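Local coordinates for protein histone-lysine N-methyltransferase, H3 lysine-9 specific SUVH6 (Arabidopsis thaliana, PDB 6A5M) that probably methylates histone H3 at the lysine named in its title, H3K9, through its SET domain and, as in related SUVH proteins, binds methylated DNA through its SRA domain, at residues A108-A113 with R172-K177. The protein carries 1 engineered substitution. Sequence-based numbering, arbitrary orientation.
Sequences ATSIVA and RVIRGK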
ATOM      1  N   ALA A 108      18.778  -8.310 -23.300  1.00 31.15           N
ATOM      2  CA  ALA A 108      17.560  -8.211 -22.513  1.00 30.06           C
ATOM      3  C   ALA A 108      17.641  -7.049 -21.537  1.00 32.70           C
ATOM      4  O   ALA A 108      18.673  -6.818 -20.909  1.00 32.89           O
ATOM      5  CB  ALA A 108      17.304  -9.511 -21.764  1.00 27.77           C
ATOM      6  N   THR A 109      16.548  -6.308 -21.423  1.00 33.31           N
ATOM      7  CA  THR A 109      16.444  -5.285 -20.399  1.00 31.42           C
ATOM      8  C   THR A 109      15.633  -5.820 -19.241  1.00 29.83           C
ATOM      9  O   THR A 109      15.882  -5.466 -18.080  1.00 29.03           O
ATOM     10  CB  THR A 109      15.772  -4.016 -20.908  1.00 31.74           C
ATOM     11  OG1 THR A 109      14.472  -4.342 -21.414  1.00 33.72           O
ATOM     12  CG2 THR A 109      16.603  -3.382 -22.006  1.00 32.82           C
ATOM     13  N   SER A 110      14.660  -6.676 -19.547  1.00 27.79           N
ATOM     14  CA  SER A 110      13.702  -7.044 -18.505  1.00 29.58           C
ATOM     15  C   SER A 110      13.102  -8.434 -18.693  1.00 31.19           C
ATOM     16  O   SER A 110      12.785  -8.807 -19.816  1.00 27.63           O
ATOM     17  CB  SER A 110      12.578  -6.006 -18.460  1.00 31.83           C
ATOM     18  OG  SER A 110      11.840  -6.097 -17.257  1.00 40.55           O
ATOM     19  N   ILE A 111      12.933  -9.191 -17.605  1.00 27.79           N
ATOM     20  CA  ILE A 111      12.170 -10.438 -17.697  1.00 31.03           C
ATOM     21  C   ILE A 111      11.110 -10.596 -16.608  1.00 31.88           C
ATOM     22  O   ILE A 111      11.271 -10.136 -15.477  1.00 31.20           O
ATOM     23  CB  ILE A 111      13.077 -11.693 -17.656  1.00 28.50           C
ATOM     24  CG1 ILE A 111      13.870 -11.764 -16.360  1.00 30.41           C
ATOM     25  CG2 ILE A 111      14.021 -11.724 -18.839  1.00 27.15           C
ATOM     26  CD1 ILE A 111      14.617 -13.075 -16.215  1.00 33.64           C
ATOM     27  N   VAL A 112      10.022 -11.263 -16.982  1.00 33.05           N
ATOM     28  CA  VAL A 112       8.952 -11.594 -16.067  1.00 29.68           C
ATOM     29  C   VAL A 112       8.983 -13.097 -15.828  1.00 33.09           C
ATOM     30  O   VAL A 112       8.526 -13.895 -16.652  1.00 36.72           O
ATOM     31  CB  VAL A 112       7.564 -11.148 -16.609  1.00 32.33           C
ATOM     32  CG1 VAL A 112       6.440 -11.666 -15.734  1.00 26.91           C
ATOM     33  CG2 VAL A 112       7.494  -9.608 -16.737  1.00 30.78           C
ATOM     34  N   ALA A 113       9.582 -13.466 -14.704  1.00 29.70           N
ATOM     35  CA  ALA A 113       9.531 -14.821 -14.196  1.00 32.72           C
ATOM     36  C   ALA A 113       8.200 -15.025 -13.536  1.00 42.79           C
ATOM     37  O   ALA A 113       8.066 -14.877 -12.301  1.00 50.25           O
ATOM     38  CB  ALA A 113      10.655 -15.087 -13.204  1.00 30.41           C
ATOM     39  N   ARG A 172      16.578  -6.601 -15.539  1.00 30.18           N
ATOM     40  CA  ARG A 172      15.567  -6.439 -14.490  1.00 28.41           C
ATOM     41  C   ARG A 172      14.730  -7.706 -14.349  1.00 30.00           C
ATOM     42  O   ARG A 172      14.283  -8.269 -15.347  1.00 32.52           O
ATOM     43  CB  ARG A 172      14.656  -5.246 -14.775  1.00 26.95           C
ATOM     44  CG  ARG A 172      15.321  -3.897 -14.540  1.00 29.07           C
ATOM     45  CD  ARG A 172      14.340  -2.741 -14.677  1.00 27.92           C
ATOM     46  NE  ARG A 172      13.751  -2.686 -16.010  1.00 28.26           N
ATOM     47  CZ  ARG A 172      14.350  -2.159 -17.076  1.00 30.77           C
ATOM     48  NH1 ARG A 172      15.572  -1.639 -16.982  1.00 27.26           N
ATOM     49  NH2 ARG A 172      13.730  -2.169 -18.244  1.00 28.33           N
ATOM     50  N   VAL A 173      14.535  -8.169 -13.116  1.00 28.10           N
ATOM     51  CA  VAL A 173      13.681  -9.329 -12.902  1.00 30.07           C
ATOM     52  C   VAL A 173      12.409  -8.958 -12.151  1.00 32.47           C
ATOM     53  O   VAL A 173      12.439  -8.320 -11.095  1.00 33.60           O
ATOM     54  CB  VAL A 173      14.409 -10.454 -12.153  1.00 27.69           C
ATOM     55  CG1 VAL A 173      13.421 -11.559 -11.770  1.00 24.29           C
ATOM     56  CG2 VAL A 173      15.503 -11.031 -13.033  1.00 26.68           C
ATOM     57  N   ILE A 174      11.286  -9.348 -12.744  1.00 31.51           N
ATOM     58  CA  ILE A 174       9.975  -9.166 -12.143  1.00 30.22           C
ATOM     59  C   ILE A 174       9.383 -10.537 -11.892  1.00 30.50           C
ATOM     60  O   ILE A 174       9.201 -11.334 -12.807  1.00 31.27           O
ATOM     61  CB  ILE A 174       9.023  -8.345 -13.038  1.00 28.82           C
ATOM     62  CG1 ILE A 174       9.455  -6.873 -13.090  1.00 31.97           C
ATOM     63  CG2 ILE A 174       7.625  -8.419 -12.513  1.00 25.82           C
ATOM     64  CD1 ILE A 174      10.464  -6.578 -14.140  1.00 31.96           C
ATOM     65  N   ARG A 175       9.104 -10.807 -10.630  1.00 30.40           N
ATOM     66  CA  ARG A 175       8.565 -12.077 -10.212  1.00 32.32           C
ATOM     67  C   ARG A 175       7.040 -12.017 -10.278  1.00 34.38           C
ATOM     68  O   ARG A 175       6.419 -11.148  -9.663  1.00 35.21           O
ATOM     69  CB  ARG A 175       9.066 -12.391  -8.805  1.00 34.42           C
ATOM     70  CG  ARG A 175       8.961 -13.835  -8.383  1.00 39.16           C
ATOM     71  CD  ARG A 175       9.812 -14.092  -7.133  1.00 42.12           C
ATOM     72  NE  ARG A 175       9.701 -13.034  -6.124  1.00 40.66           N
ATOM     73  CZ  ARG A 175       8.729 -12.974  -5.218  1.00 41.74           C
ATOM     74  NH1 ARG A 175       7.770 -13.893  -5.210  1.00 46.21           N
ATOM     75  NH2 ARG A 175       8.701 -11.997  -4.324  1.00 38.61           N
ATOM     76  N   GLY A 176       6.435 -12.916 -11.045  1.00 37.96           N
ATOM     77  CA  GLY A 176       4.987 -12.942 -11.160  1.00 43.28           C
ATOM     78  C   GLY A 176       4.351 -14.194 -10.586  1.00 52.59           C
ATOM     79  O   GLY A 176       4.631 -15.304 -11.028  1.00 52.84           O
ATOM     80  N   LYS A 177       3.493 -14.021  -9.588  1.00 59.04           N
ATOM     81  CA  LYS A 177       2.701 -15.131  -9.047  1.00 64.39           C
ATOM     82  C   LYS A 177       1.713 -15.656 -10.109  1.00 66.80           C
ATOM     83  O   LYS A 177       1.178 -14.858 -10.879  1.00 64.51           O
ATOM     84  CB  LYS A 177       1.962 -14.655  -7.783  1.00 68.43           C
ATOM     85  CG  LYS A 177       1.428 -15.748  -6.857  1.00 73.27           C
ATOM     86  CD  LYS A 177       1.779 -15.466  -5.392  1.00 73.62           C
ATOM     87  CE  LYS A 177       1.413 -16.652  -4.510  1.00 75.78           C
ATOM     88  NZ  LYS A 177       1.137 -16.261  -3.098  1.00 77.55           N
TER
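Thr109 O accepts the backbone N-H of Arg172 at 2.9 Å, the first rung of a parallel ladder that continues through Ile111 N to Arg172 O and Ile174 N to Ile111 O, both 2.8 Å. Ala113 N to Ile174 O is bent and weak, whereas Gly176 N reaches Ala113 O at 2.8 Å in a straight bond from above the carbonyl plane. CA-H groups of Ser110 and Val112 add contacts to the oxygens of Arg172 and Ile174.

On one face, Ile111 and Val173 lie side by side, CG1 to CG2 at 3.8 Å, beta-branched side chains, which suit an extended backbone. On the other, Ile174 turns CD1 to within 3.4 Å of Ser110 OG, while the Val112 and Ile174 side chains cross at an angle, CG2 of Val112 nearest CB of Ile174.

The buried polar ends of Arg172 and Ser110 find partners outside the two strands. A bend about CG-CD (chi3 -60°) folds the Arg172 guanidinium back so that one face lies over Thr109 O, 3.8 Å from the plane; NH1 bonds to the carbonyl oxygens of Ile65 and Gly67, NH2 to that of Ile89. Ser110 OG, set anti to the backbone N, pairs with His90 ND1.

Within the SRA domain, strand 105-114 also pairs with strand 97-102, where Thr109 and Ser110 form a classic bulge opposite Asp98; strand 190-205 flanks strand 171-176, and Leu84 of helix 81-87 packs on Val112 and Ile174.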